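Local coordinates for protein D-alanyl-D-alanine carboxypeptidase (Vibrio cholerae, PDB 5TR7) that probably removes the terminal D-alanine from peptidoglycan precursor peptides as a penicillin-binding serine carboxypeptidase of the S11 family, helping to shape the cell wall, at residues L22-K25 with E26-T29; E166-A169 with I170-E173; D231-N234 with A235-A238; E239-K242 with L243-G247. All coordinates share one frame; numbering follows the deposited sequence.

Interaction 1. Residues L22-K25 with E26-T29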
ATOM      1  N   LEU A  22     -18.122  -2.718   8.686  1.00 63.65           N
ATOM      2  CA  LEU A  22     -19.289  -3.513   8.321  1.00 62.13           C
ATOM      3  C   LEU A  22     -19.093  -4.984   8.652  1.00 55.86           C
ATOM      4  O   LEU A  22     -20.037  -5.683   8.831  1.00 56.27           O
ATOM      5  CB  LEU A  22     -19.590  -3.348   6.828  1.00 60.82           C
ATOM      6  CG  LEU A  22     -19.777  -1.896   6.379  1.00 62.26           C
ATOM      7  CD1 LEU A  22     -20.132  -1.875   4.912  1.00 65.92           C
ATOM      8  CD2 LEU A  22     -20.900  -1.206   7.191  1.00 68.01           C
ATOM      9  N   ALA A  23     -17.849  -5.451   8.620  1.00 61.28           N
ATOM     10  CA  ALA A  23     -17.527  -6.826   9.000  1.00 62.77           C
ATOM     11  C   ALA A  23     -16.050  -6.853   9.328  1.00 60.92           C
ATOM     12  O   ALA A  23     -15.278  -6.029   8.820  1.00 60.81           O
ATOM     13  CB  ALA A  23     -17.842  -7.784   7.860  1.00 67.59           C
ATOM     14  N   GLU A  24     -15.642  -7.840  10.103  1.00 61.71           N
ATOM     15  CA  GLU A  24     -14.244  -7.969  10.477  1.00 64.46           C
ATOM     16  C   GLU A  24     -13.933  -9.263  11.162  1.00 59.77           C
ATOM     17  O   GLU A  24     -14.812  -9.883  11.706  1.00 63.33           O
ATOM     18  CB  GLU A  24     -13.855  -6.819  11.441  1.00 65.50           C
ATOM     19  CG  GLU A  24     -14.507  -6.819  12.816  1.00 66.60           C
ATOM     20  CD  GLU A  24     -13.890  -7.804  13.841  1.00 70.87           C
ATOM     21  OE1 GLU A  24     -12.707  -8.247  13.750  1.00 70.86           O
ATOM     22  OE2 GLU A  24     -14.598  -8.100  14.811  1.00 82.50           O
ATOM     23  N   LYS A  25     -12.652  -9.601  11.172  1.00 61.01           N
ATOM     24  CA  LYS A  25     -12.123 -10.746  11.873  1.00 61.18           C
ATOM     25  C   LYS A  25     -10.703 -10.366  12.280  1.00 63.87           C
ATOM     26  O   LYS A  25      -9.928  -9.838  11.462  1.00 56.56           O
ATOM     27  CB  LYS A  25     -12.104 -11.919  10.942  1.00 63.65           C
ATOM     28  CG  LYS A  25     -11.716 -13.210  11.598  1.00 65.22           C
ATOM     29  CD  LYS A  25     -11.338 -14.206  10.513  1.00 72.96           C
ATOM     30  CE  LYS A  25     -10.770 -15.454  11.160  1.00 81.50           C
ATOM     31  NZ  LYS A  25     -10.321 -16.368  10.095  1.00 82.51           N
ATOM     32  N   GLU A  26     -10.381 -10.515  13.561  1.00 62.58           N
ATOM     33  CA  GLU A  26      -9.034 -10.191  14.041  1.00 65.21           C
ATOM     34  C   GLU A  26      -8.592  -8.788  13.621  1.00 58.84           C
ATOM     35  O   GLU A  26      -7.425  -8.525  13.360  1.00 64.80           O
ATOM     36  CB  GLU A  26      -8.029 -11.247  13.508  1.00 61.33           C
ATOM     37  CG  GLU A  26      -8.353 -12.652  13.958  1.00 66.07           C
ATOM     38  CD  GLU A  26      -8.155 -12.842  15.443  1.00 70.88           C
ATOM     39  OE1 GLU A  26      -7.077 -12.574  15.966  1.00 82.09           O
ATOM     40  OE2 GLU A  26      -9.083 -13.291  16.096  1.00 70.31           O
ATOM     41  N   MET A  27      -9.570  -7.907  13.571  1.00 61.40           N
ATOM     42  CA  MET A  27      -9.419  -6.534  13.118  1.00 63.66           C
ATOM     43  C   MET A  27      -8.263  -5.743  13.783  1.00 65.53           C
ATOM     44  O   MET A  27      -7.566  -4.953  13.122  1.00 60.44           O
ATOM     45  CB  MET A  27     -10.735  -5.859  13.473  1.00 71.82           C
ATOM     46  CG  MET A  27     -10.852  -4.418  13.081  1.00 77.30           C
ATOM     47  SD  MET A  27     -12.470  -3.730  13.401  1.00 75.07           S
ATOM     48  CE  MET A  27     -12.402  -3.443  15.156  1.00 78.15           C
ATOM     49  N   ASP A  28      -8.120  -5.942  15.089  1.00 65.25           N
ATOM     50  CA  ASP A  28      -7.117  -5.231  15.844  1.00 68.33           C
ATOM     51  C   ASP A  28      -5.979  -6.135  16.276  1.00 74.95           C
ATOM     52  O   ASP A  28      -5.207  -5.753  17.163  1.00 68.87           O
ATOM     53  CB  ASP A  28      -7.742  -4.530  17.063  1.00 69.81           C
ATOM     54  CG  ASP A  28      -8.719  -3.464  16.671  1.00 69.77           C
ATOM     55  OD1 ASP A  28      -8.435  -2.657  15.770  1.00 74.12           O
ATOM     56  OD2 ASP A  28      -9.815  -3.434  17.256  1.00 79.25           O
ATOM     57  N   THR A  29      -5.806  -7.294  15.639  1.00 69.82           N
ATOM     58  CA  THR A  29      -4.679  -8.089  16.089  1.00 68.50           C
ATOM     59  C   THR A  29      -3.447  -7.879  15.161  1.00 69.22           C
ATOM     60  O   THR A  29      -3.520  -7.865  13.914  1.00 81.62           O
ATOM     61  CB  THR A  29      -5.022  -9.553  16.427  1.00 74.59           C
ATOM     62  OG1 THR A  29      -5.572 -10.230  15.299  1.00 69.85           O
ATOM     63  CG2 THR A  29      -5.889  -9.687  17.636  1.00 81.73           C
TER

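Interaction 2. Residues E166-A169 with I170-E173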
ATOM      1  N   GLU A 166      -4.116  12.578  -5.661  1.00 53.52           N
ATOM      2  CA  GLU A 166      -3.130  12.525  -6.759  1.00 50.77           C
ATOM      3  C   GLU A 166      -2.204  11.386  -6.575  1.00 48.24           C
ATOM      4  O   GLU A 166      -1.729  10.825  -7.545  1.00 56.47           O
ATOM      5  CB  GLU A 166      -2.392  13.830  -6.964  1.00 59.40           C
ATOM      6  CG  GLU A 166      -3.312  15.014  -7.435  1.00 79.74           C
ATOM      7  CD  GLU A 166      -4.088  14.812  -8.729  1.00 74.21           C
ATOM      8  OE1 GLU A 166      -3.513  14.244  -9.661  1.00 87.67           O
ATOM      9  OE2 GLU A 166      -5.340  15.020  -8.788  1.00 97.37           O
ATOM     10  N   GLU A 167      -1.960  11.029  -5.334  1.00 53.90           N
ATOM     11  CA  GLU A 167      -1.143   9.866  -5.098  1.00 50.91           C
ATOM     12  C   GLU A 167      -2.008   8.653  -5.322  1.00 47.84           C
ATOM     13  O   GLU A 167      -1.563   7.715  -5.961  1.00 51.88           O
ATOM     14  CB  GLU A 167      -0.644   9.754  -3.662  1.00 55.77           C
ATOM     15  CG  GLU A 167       0.742  10.083  -3.262  1.00 61.18           C
ATOM     16  CD  GLU A 167       1.916   9.487  -4.081  1.00 67.31           C
ATOM     17  OE1 GLU A 167       2.723   8.465  -3.751  1.00 56.85           O
ATOM     18  OE2 GLU A 167       2.099  10.364  -4.941  1.00 50.96           O
ATOM     19  N   TYR A 168      -3.259   8.674  -4.814  1.00 48.32           N
ATOM     20  CA  TYR A 168      -4.157   7.499  -4.908  1.00 47.08           C
ATOM     21  C   TYR A 168      -4.462   7.100  -6.337  1.00 52.18           C
ATOM     22  O   TYR A 168      -4.624   5.921  -6.611  1.00 47.04           O
ATOM     23  CB  TYR A 168      -5.486   7.730  -4.164  1.00 48.99           C
ATOM     24  CG  TYR A 168      -6.347   6.507  -4.209  1.00 50.67           C
ATOM     25  CD1 TYR A 168      -5.981   5.388  -3.510  1.00 48.56           C
ATOM     26  CD2 TYR A 168      -7.499   6.440  -5.030  1.00 46.77           C
ATOM     27  CE1 TYR A 168      -6.708   4.237  -3.598  1.00 46.37           C
ATOM     28  CE2 TYR A 168      -8.198   5.253  -5.161  1.00 51.27           C
ATOM     29  CZ  TYR A 168      -7.788   4.164  -4.409  1.00 51.87           C
ATOM     30  OH  TYR A 168      -8.450   2.986  -4.405  1.00 51.42           O
ATOM     31  N   ALA A 169      -4.530   8.082  -7.231  1.00 46.41           N
ATOM     32  CA  ALA A 169      -4.860   7.768  -8.635  1.00 56.47           C
ATOM     33  C   ALA A 169      -3.859   6.816  -9.228  1.00 50.26           C
ATOM     34  O   ALA A 169      -4.190   5.951 -10.052  1.00 52.34           O
ATOM     35  CB  ALA A 169      -4.918   9.019  -9.490  1.00 54.08           C
ATOM     36  N   ILE A 170      -2.648   6.888  -8.716  1.00 50.06           N
ATOM     37  CA  ILE A 170      -1.608   6.060  -9.278  1.00 49.66           C
ATOM     38  C   ILE A 170      -1.829   4.541  -9.020  1.00 45.16           C
ATOM     39  O   ILE A 170      -1.336   3.741  -9.770  1.00 47.09           O
ATOM     40  CB  ILE A 170      -0.239   6.547  -8.804  1.00 47.73           C
ATOM     41  CG1 ILE A 170      -0.003   8.012  -9.222  1.00 59.24           C
ATOM     42  CG2 ILE A 170       0.885   5.696  -9.390  1.00 55.79           C
ATOM     43  CD1 ILE A 170       1.287   8.603  -8.607  1.00 52.44           C
ATOM     44  N   TYR A 171      -2.642   4.178  -8.022  1.00 44.95           N
ATOM     45  CA  TYR A 171      -2.851   2.804  -7.658  1.00 44.90           C
ATOM     46  C   TYR A 171      -3.681   2.026  -8.685  1.00 52.38           C
ATOM     47  O   TYR A 171      -3.750   0.772  -8.637  1.00 50.82           O
ATOM     48  CB  TYR A 171      -3.438   2.742  -6.263  1.00 46.28           C
ATOM     49  CG  TYR A 171      -2.442   3.062  -5.134  1.00 45.07           C
ATOM     50  CD1 TYR A 171      -2.174   4.343  -4.701  1.00 50.81           C
ATOM     51  CD2 TYR A 171      -1.778   2.062  -4.513  1.00 51.61           C
ATOM     52  CE1 TYR A 171      -1.267   4.583  -3.653  1.00 44.07           C
ATOM     53  CE2 TYR A 171      -0.886   2.254  -3.486  1.00 47.12           C
ATOM     54  CZ  TYR A 171      -0.647   3.507  -3.043  1.00 50.71           C
ATOM     55  OH  TYR A 171       0.241   3.600  -2.050  1.00 48.82           O
ATOM     56  N   SER A 172      -4.327   2.747  -9.614  1.00 48.59           N
ATOM     57  CA  SER A 172      -5.111   2.048 -10.614  1.00 55.79           C
ATOM     58  C   SER A 172      -4.370   1.892 -11.903  1.00 52.46           C
ATOM     59  O   SER A 172      -4.923   1.324 -12.848  1.00 50.61           O
ATOM     60  CB  SER A 172      -6.458   2.678 -10.821  1.00 56.95           C
ATOM     61  OG  SER A 172      -6.278   3.999 -11.107  1.00 54.03           O
ATOM     62  N   GLU A 173      -3.106   2.329 -11.954  1.00 51.60           N
ATOM     63  CA  GLU A 173      -2.257   2.125 -13.136  1.00 46.19           C
ATOM     64  C   GLU A 173      -1.854   0.654 -13.088  1.00 42.70           C
ATOM     65  O   GLU A 173      -1.440   0.135 -12.054  1.00 46.62           O
ATOM     66  CB  GLU A 173      -1.103   3.125 -13.196  1.00 49.92           C
ATOM     67  CG  GLU A 173      -1.591   4.576 -13.323  1.00 54.17           C
ATOM     68  CD  GLU A 173      -0.457   5.628 -13.373  1.00 61.13           C
ATOM     69  OE1 GLU A 173       0.733   5.328 -13.646  1.00 58.15           O
ATOM     70  OE2 GLU A 173      -0.781   6.819 -13.117  1.00 78.43           O
TER
HETATM   71  O   HOH W   1      -6.590   4.810  -8.225  1.00 51.94           O

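Interaction 3. Residues D231-N234 with A235-A238. With NO2 (nitrite ion), chain F.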
ATOM      1  N   ASP A 231      -4.462 -17.968   1.285  1.00 60.12           N
ATOM      2  CA  ASP A 231      -3.562 -19.001   0.811  1.00 62.02           C
ATOM      3  C   ASP A 231      -2.908 -18.851  -0.569  1.00 55.83           C
ATOM      4  O   ASP A 231      -1.926 -19.498  -0.787  1.00 56.54           O
ATOM      5  CB  ASP A 231      -4.256 -20.360   0.991  1.00 66.53           C
ATOM      6  CG  ASP A 231      -4.375 -20.760   2.501  1.00 68.13           C
ATOM      7  OD1 ASP A 231      -3.738 -20.128   3.372  1.00 61.25           O
ATOM      8  OD2 ASP A 231      -5.061 -21.755   2.813  1.00 76.05           O
ATOM      9  N   ASN A 232      -3.422 -18.037  -1.474  1.00 52.08           N
ATOM     10  CA  ASN A 232      -2.813 -17.899  -2.809  1.00 51.59           C
ATOM     11  C   ASN A 232      -3.400 -16.710  -3.465  1.00 49.47           C
ATOM     12  O   ASN A 232      -4.361 -16.149  -2.944  1.00 54.87           O
ATOM     13  CB  ASN A 232      -3.071 -19.147  -3.663  1.00 56.44           C
ATOM     14  CG  ASN A 232      -4.523 -19.504  -3.700  1.00 62.27           C
ATOM     15  OD1 ASN A 232      -5.343 -18.801  -4.300  1.00 61.43           O
ATOM     16  ND2 ASN A 232      -4.869 -20.581  -3.031  1.00 69.46           N
ATOM     17  N   GLU A 233      -2.805 -16.303  -4.576  1.00 50.19           N
ATOM     18  CA  GLU A 233      -3.246 -15.112  -5.289  1.00 51.28           C
ATOM     19  C   GLU A 233      -4.710 -15.175  -5.716  1.00 55.08           C
ATOM     20  O   GLU A 233      -5.391 -14.169  -5.618  1.00 64.23           O
ATOM     21  CB  GLU A 233      -2.314 -14.739  -6.427  1.00 55.60           C
ATOM     22  CG  GLU A 233      -1.034 -14.127  -5.869  1.00 61.49           C
ATOM     23  CD  GLU A 233      -0.157 -13.542  -6.925  1.00 64.25           C
ATOM     24  OE1 GLU A 233       0.545 -14.334  -7.575  1.00 66.96           O
ATOM     25  OE2 GLU A 233      -0.126 -12.279  -7.067  1.00 63.64           O
ATOM     26  N   ASN A 234      -5.214 -16.348  -6.103  1.00 54.29           N
ATOM     27  CA  ASN A 234      -6.621 -16.449  -6.504  1.00 59.12           C
ATOM     28  C   ASN A 234      -7.586 -16.192  -5.378  1.00 59.57           C
ATOM     29  O   ASN A 234      -8.539 -15.432  -5.564  1.00 54.58           O
ATOM     30  CB  ASN A 234      -6.868 -17.759  -7.186  1.00 60.05           C
ATOM     31  CG  ASN A 234      -6.157 -17.807  -8.527  1.00 70.27           C
ATOM     32  OD1 ASN A 234      -5.929 -16.741  -9.176  1.00 77.29           O
ATOM     33  ND2 ASN A 234      -5.806 -19.009  -8.971  1.00 78.60           N
ATOM     34  N   ALA A 235      -7.255 -16.729  -4.197  1.00 53.57           N
ATOM     35  CA  ALA A 235      -8.043 -16.513  -3.038  1.00 50.04           C
ATOM     36  C   ALA A 235      -7.964 -15.024  -2.650  1.00 53.14           C
ATOM     37  O   ALA A 235      -8.977 -14.426  -2.317  1.00 55.95           O
ATOM     38  CB  ALA A 235      -7.546 -17.405  -1.894  1.00 56.40           C
ATOM     39  N   ARG A 236      -6.787 -14.422  -2.675  1.00 52.39           N
ATOM     40  CA  ARG A 236      -6.685 -12.989  -2.351  1.00 53.64           C
ATOM     41  C   ARG A 236      -7.745 -12.153  -3.197  1.00 49.18           C
ATOM     42  O   ARG A 236      -8.519 -11.349  -2.665  1.00 52.11           O
ATOM     43  CB  ARG A 236      -5.272 -12.527  -2.643  1.00 53.51           C
ATOM     44  CG  ARG A 236      -5.100 -11.044  -2.619  1.00 56.70           C
ATOM     45  CD  ARG A 236      -3.668 -10.655  -2.500  1.00 58.92           C
ATOM     46  NE  ARG A 236      -2.808 -10.938  -3.660  1.00 56.80           N
ATOM     47  CZ  ARG A 236      -1.486 -10.747  -3.597  1.00 57.32           C
ATOM     48  NH1 ARG A 236      -0.920 -10.338  -2.456  1.00 51.30           N
ATOM     49  NH2 ARG A 236      -0.691 -10.959  -4.623  1.00 63.42           N
ATOM     50  N   LYS A 237      -7.845 -12.449  -4.478  1.00 58.69           N
ATOM     51  CA  LYS A 237      -8.823 -11.750  -5.300  1.00 57.53           C
ATOM     52  C   LYS A 237     -10.246 -12.140  -4.942  1.00 52.76           C
ATOM     53  O   LYS A 237     -11.065 -11.268  -4.681  1.00 49.01           O
ATOM     54  CB  LYS A 237      -8.624 -12.015  -6.779  1.00 62.15           C
ATOM     55  CG  LYS A 237      -7.493 -11.226  -7.404  1.00 71.39           C
ATOM     56  CD  LYS A 237      -7.442 -11.363  -8.934  1.00 71.21           C
ATOM     57  CE  LYS A 237      -6.748 -12.635  -9.402  1.00 78.49           C
ATOM     58  NZ  LYS A 237      -6.620 -12.593 -10.890  1.00 82.18           N
ATOM     59  N   ALA A 238     -10.548 -13.443  -4.953  1.00 49.98           N
ATOM     60  CA  ALA A 238     -11.912 -13.883  -4.674  1.00 52.01           C
ATOM     61  C   ALA A 238     -12.445 -13.469  -3.321  1.00 54.72           C
ATOM     62  O   ALA A 238     -13.538 -12.973  -3.233  1.00 57.31           O
ATOM     63  CB  ALA A 238     -12.038 -15.377  -4.826  1.00 60.06           C
TER
HETATM   64  N   NO2 F 403      -4.186 -10.270  -6.542  1.00 72.24           N
HETATM   65  O1  NO2 F 403      -4.479 -10.276  -7.720  1.00 72.50           O
HETATM   66  O2  NO2 F 403      -3.316 -11.297  -6.216  1.00 68.05           O

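Interaction 4. Residues E239-K242 with L243-G247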
ATOM      1  N   GLU A 239     -11.653 -13.564  -2.267  1.00 50.80           N
ATOM      2  CA  GLU A 239     -12.168 -13.234  -0.973  1.00 50.09           C
ATOM      3  C   GLU A 239     -12.386 -11.732  -0.871  1.00 52.90           C
ATOM      4  O   GLU A 239     -13.350 -11.299  -0.250  1.00 52.63           O
ATOM      5  CB  GLU A 239     -11.238 -13.749   0.125  1.00 50.95           C
ATOM      6  CG  GLU A 239     -11.031 -15.275   0.082  1.00 61.61           C
ATOM      7  CD  GLU A 239     -12.314 -16.107   0.134  1.00 66.29           C
ATOM      8  OE1 GLU A 239     -12.662 -16.764  -0.861  1.00 74.61           O
ATOM      9  OE2 GLU A 239     -13.035 -16.019   1.113  1.00 73.65           O
ATOM     10  N   SER A 240     -11.541 -10.939  -1.505  1.00 46.94           N
ATOM     11  CA  SER A 240     -11.736  -9.488  -1.479  1.00 55.99           C
ATOM     12  C   SER A 240     -12.981  -9.107  -2.246  1.00 50.15           C
ATOM     13  O   SER A 240     -13.738  -8.243  -1.800  1.00 49.41           O
ATOM     14  CB  SER A 240     -10.502  -8.776  -2.056  1.00 50.71           C
ATOM     15  OG  SER A 240      -9.430  -9.000  -1.168  1.00 55.45           O
ATOM     16  N   LYS A 241     -13.208  -9.795  -3.366  1.00 47.65           N
ATOM     17  CA  LYS A 241     -14.399  -9.525  -4.190  1.00 51.50           C
ATOM     18  C   LYS A 241     -15.642  -9.878  -3.372  1.00 52.84           C
ATOM     19  O   LYS A 241     -16.574  -9.080  -3.351  1.00 50.71           O
ATOM     20  CB  LYS A 241     -14.374 -10.246  -5.565  1.00 49.67           C
ATOM     21  CG  LYS A 241     -15.403  -9.765  -6.513  1.00 51.78           C
ATOM     22  CD  LYS A 241     -15.491 -10.529  -7.837  1.00 57.17           C
ATOM     23  CE  LYS A 241     -16.381  -9.736  -8.821  1.00 57.72           C
ATOM     24  NZ  LYS A 241     -16.505 -10.378 -10.157  1.00 64.50           N
ATOM     25  N   LYS A 242     -15.616 -10.990  -2.608  1.00 52.46           N
ATOM     26  CA  LYS A 242     -16.792 -11.376  -1.800  1.00 57.12           C
ATOM     27  C   LYS A 242     -17.016 -10.328  -0.742  1.00 55.64           C
ATOM     28  O   LYS A 242     -18.123  -9.889  -0.537  1.00 63.93           O
ATOM     29  CB  LYS A 242     -16.648 -12.694  -1.038  1.00 62.41           C
ATOM     30  CG  LYS A 242     -16.670 -13.936  -1.858  1.00 74.86           C
ATOM     31  CD  LYS A 242     -16.209 -15.159  -1.049  1.00 78.66           C
ATOM     32  CE  LYS A 242     -16.051 -16.303  -2.041  1.00 82.39           C
ATOM     33  NZ  LYS A 242     -15.179 -17.392  -1.524  1.00 86.12           N
ATOM     34  N   LEU A 243     -15.962  -9.966  -0.058  1.00 50.82           N
ATOM     35  CA  LEU A 243     -16.070  -9.001   0.988  1.00 53.33           C
ATOM     36  C   LEU A 243     -16.673  -7.743   0.455  1.00 52.98           C
ATOM     37  O   LEU A 243     -17.571  -7.225   1.028  1.00 57.34           O
ATOM     38  CB  LEU A 243     -14.709  -8.739   1.583  1.00 53.91           C
ATOM     39  CG  LEU A 243     -14.651  -8.209   2.991  1.00 63.31           C
ATOM     40  CD1 LEU A 243     -15.640  -8.887   3.902  1.00 63.36           C
ATOM     41  CD2 LEU A 243     -13.253  -8.334   3.525  1.00 67.76           C
ATOM     42  N   LEU A 244     -16.180  -7.265  -0.667  1.00 56.88           N
ATOM     43  CA  LEU A 244     -16.684  -6.020  -1.258  1.00 55.16           C
ATOM     44  C   LEU A 244     -18.138  -6.143  -1.720  1.00 56.84           C
ATOM     45  O   LEU A 244     -18.931  -5.232  -1.459  1.00 55.96           O
ATOM     46  CB  LEU A 244     -15.802  -5.545  -2.418  1.00 56.67           C
ATOM     47  CG  LEU A 244     -14.421  -5.021  -2.055  1.00 58.92           C
ATOM     48  CD1 LEU A 244     -13.516  -4.987  -3.284  1.00 57.71           C
ATOM     49  CD2 LEU A 244     -14.464  -3.654  -1.421  1.00 55.14           C
ATOM     50  N   SER A 245     -18.505  -7.223  -2.414  1.00 52.62           N
ATOM     51  CA  SER A 245     -19.897  -7.391  -2.870  1.00 52.07           C
ATOM     52  C   SER A 245     -20.856  -7.386  -1.708  1.00 54.45           C
ATOM     53  O   SER A 245     -21.940  -6.822  -1.807  1.00 60.96           O
ATOM     54  CB  SER A 245     -20.116  -8.694  -3.627  1.00 53.67           C
ATOM     55  OG  SER A 245     -19.238  -8.714  -4.693  1.00 56.05           O
ATOM     56  N   TYR A 246     -20.473  -8.038  -0.621  1.00 55.70           N
ATOM     57  CA  TYR A 246     -21.306  -8.039   0.556  1.00 59.47           C
ATOM     58  C   TYR A 246     -21.534  -6.587   1.034  1.00 55.60           C
ATOM     59  O   TYR A 246     -22.620  -6.194   1.351  1.00 62.89           O
ATOM     60  CB  TYR A 246     -20.630  -8.863   1.667  1.00 63.58           C
ATOM     61  CG  TYR A 246     -21.249  -8.662   3.020  1.00 61.82           C
ATOM     62  CD1 TYR A 246     -22.469  -9.301   3.361  1.00 68.96           C
ATOM     63  CD2 TYR A 246     -20.651  -7.864   3.943  1.00 66.37           C
ATOM     64  CE1 TYR A 246     -23.081  -9.111   4.609  1.00 67.49           C
ATOM     65  CE2 TYR A 246     -21.207  -7.689   5.223  1.00 69.86           C
ATOM     66  CZ  TYR A 246     -22.428  -8.276   5.537  1.00 71.00           C
ATOM     67  OH  TYR A 246     -22.929  -8.038   6.787  1.00 67.72           O
ATOM     68  N   GLY A 247     -20.513  -5.783   1.031  1.00 50.43           N
ATOM     69  CA  GLY A 247     -20.659  -4.393   1.500  1.00 56.94           C
ATOM     70  C   GLY A 247     -21.618  -3.613   0.601  1.00 58.94           C
ATOM     71  O   GLY A 247     -22.400  -2.807   1.091  1.00 57.19           O
TER

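Interaction 1. Residues L22-K25 with E26-T29
The carboxylate of Glu24 is the flat group of this contact, and it meets Met27 through one oxygen: OE1 takes a hydrogen bond from the backbone N of Met27 at 3.2 Å. The N-H points at the oxygen with an angle of 154°, and the nitrogen meets OE1 nearly along its C-O axis. Beside this bond, OE1 of Glu24 comes within 3.1 Å of CB of Met27, so the same oxygen touches both the amide and the first side-chain carbon. The aliphatic part of Glu24 packs as well. Its CG lies 3.7 Å from SD of Met27, and the two side chains cross at about a right angle. Two bends in the Glu24 chain, the first at chi1 (67°) and the second at the next bond out, bring OE1 to the N of Met27.

The bonded amide belongs to the second residue of a type I beta turn from Glu26 to Thr29, closed by the backbone bond from Thr29 N to Glu26 O at 3.1 Å. Glu26 itself has positive phi (52°), which swings the chain off the end of strand 21-25. Lys25 directs its ammonium out of the contact to the carbonyl of Ala8, while Met27 packs on Tyr151 of helix 150-163. The contact thus joins the end of an outermost sheet strand to the loop leading towards helix 37-50. Chemically, a surface carboxylate adds a side-chain bond to a turn already closed by its backbone, and that hydrogen bond probably stabilises its negative charge modestly.

Interaction 2. Residues E166-A169 with I170-E173
Ile170 lays its side chain against the carbonyls one turn back: CB is 3.3 Å from the O of Glu167, and CG1 is 3.7 Å from the O of Glu166. The rings of Tyr168 and Tyr171 are close to parallel, with planes 24° apart, but centroids 5.9 Å apart show them slid past one another with little overlap; they approach at CD1 of each, 4.1 Å apart. The Tyr171 ring also presents its edge to the O of Tyr168.

Three successive i to i+3 bonds set these positions. The N of Ile170 reaches the O of Glu167 at 3.1 Å, Tyr171 N reaches Tyr168 O, and Ser172 N reaches Ala169 O at 3.2 Å. In each the donor stands about 50° out of the carbonyl plane. A water joins Tyr168 O to Ser172 OG.

Farther out, the phenol of Tyr168 bonds to Asp198 and that of Tyr171 to Ser42, while Ile170 packs on Arg92 and Ile95 of helix 87-95. The i to i+3 pattern is 3-10-like and runs on from helix 165-168. It brings Tyr171 to about 4 Å, side chain to side chain, from Lys201, the predicted substrate-binding lysine, beside the probable SxxK active site of this penicillin-binding fold.

Interaction 3. Residues D231-N234 with A235-A238
Arg236 and Glu233 form a salt bridge within the first turn of helix 233-251, NH2 to OE2 at 2.8 Å, although the hydrogen bond is weak because its N-H angle is only 129°. The two side chains run alongside each other in the same direction, and the carboxylate and guanidinium planes stand 78° apart. At the guanidinium edge, a nitrite ion, probably from the crystallisation liquor, receives a bond from Arg236 NE to its O2 at 2.6 Å and a weak one from NH2; Gly188 N adds another. The bend at chi3 of Arg236 (69°) turns NE and NH2 towards the ion. Arg186 is a second partner of Glu233 OE2, and Asn211 O accepts a hydrogen bond from Arg236 NH1, so the guanidinium is fixed from several directions.

Asn232 is the N-cap: its OD1 accepts from Ala235 N at 2.8 Å, while Arg236 N bonds to Asn232 O. The regular i to i+4 pattern continues with Lys237 N to Glu233 O and Ala238 N to Asn234 O.

In the packing layer, Arg236 lies on Tyr210 and Leu212 of strand 209-218, and Ala235 on Thr230. The aliphatic chain of Lys237 lines part of the nitrite site, its CG 3.2 Å from nitrite O1.

Interaction 4. Residues E239-K242 with L243-G247
Four successive i to i+4 bonds, with N-H angles of 162° to 169°, carry the alpha-helix 233-251 through this stretch, from Leu243 N to Glu239 O (2.9 Å) up to Tyr246 N to Lys242 O (3.0 Å). Leu244 holds closely to the preceding turn, its CG 3.3 Å from Ser240 O. Leu243 sets its CB 3.4 Å from Glu239 O and then turns its branches away towards the sheet.

These two leucines are buried on the sheet-facing side. Leu243 packs on Tyr11, Leu13 and Val227, and Leu244 on Leu223, Ala225 and Ser214, which packs the helix against strands 10-15, 221-230 and 209-218 of the five-stranded antiparallel sheet, as in the penicillin-binding and beta-lactamase fold. Ser240 lies on the same side, its OG bonded back to Arg236 O.

Lys242 reaches back to Glu239 in a salt bridge, NZ to OE1 at 2.7 Å, on the syn side of the carboxylate and 18° out of its plane; the other oxygen, OE2, accepts from Ala7 N. Lys241 extends to Asp192 and Ser194. Its carbonyl is gripped twice by Ser245: the backbone N comes in at 2.8 Å, and OG, donating from above the carbonyl plane, stands 3.0 Å from Lys241 O.

From the N terminus, interaction 1 comes first, where the edge strand 21-25 ends in a turn leading towards helix 37-50. Interaction 2 follows far along the chain, closing the turn between helix 165-168 and strand 175-178 near the probable active site. Interactions 3 and 4 adjoin on helix 233-251, the first at its capped start and the second further along. All four are local and in series, so none nests or crosses. Nevertheless, interactions 1 and 4 meet in space: CB of Ala23 lies 4.3 Å from CE2 of Tyr246, packing the sheet edge against helix 233-251. Interaction 2 stays separate, its nearest atoms about 9 Å from interaction 4.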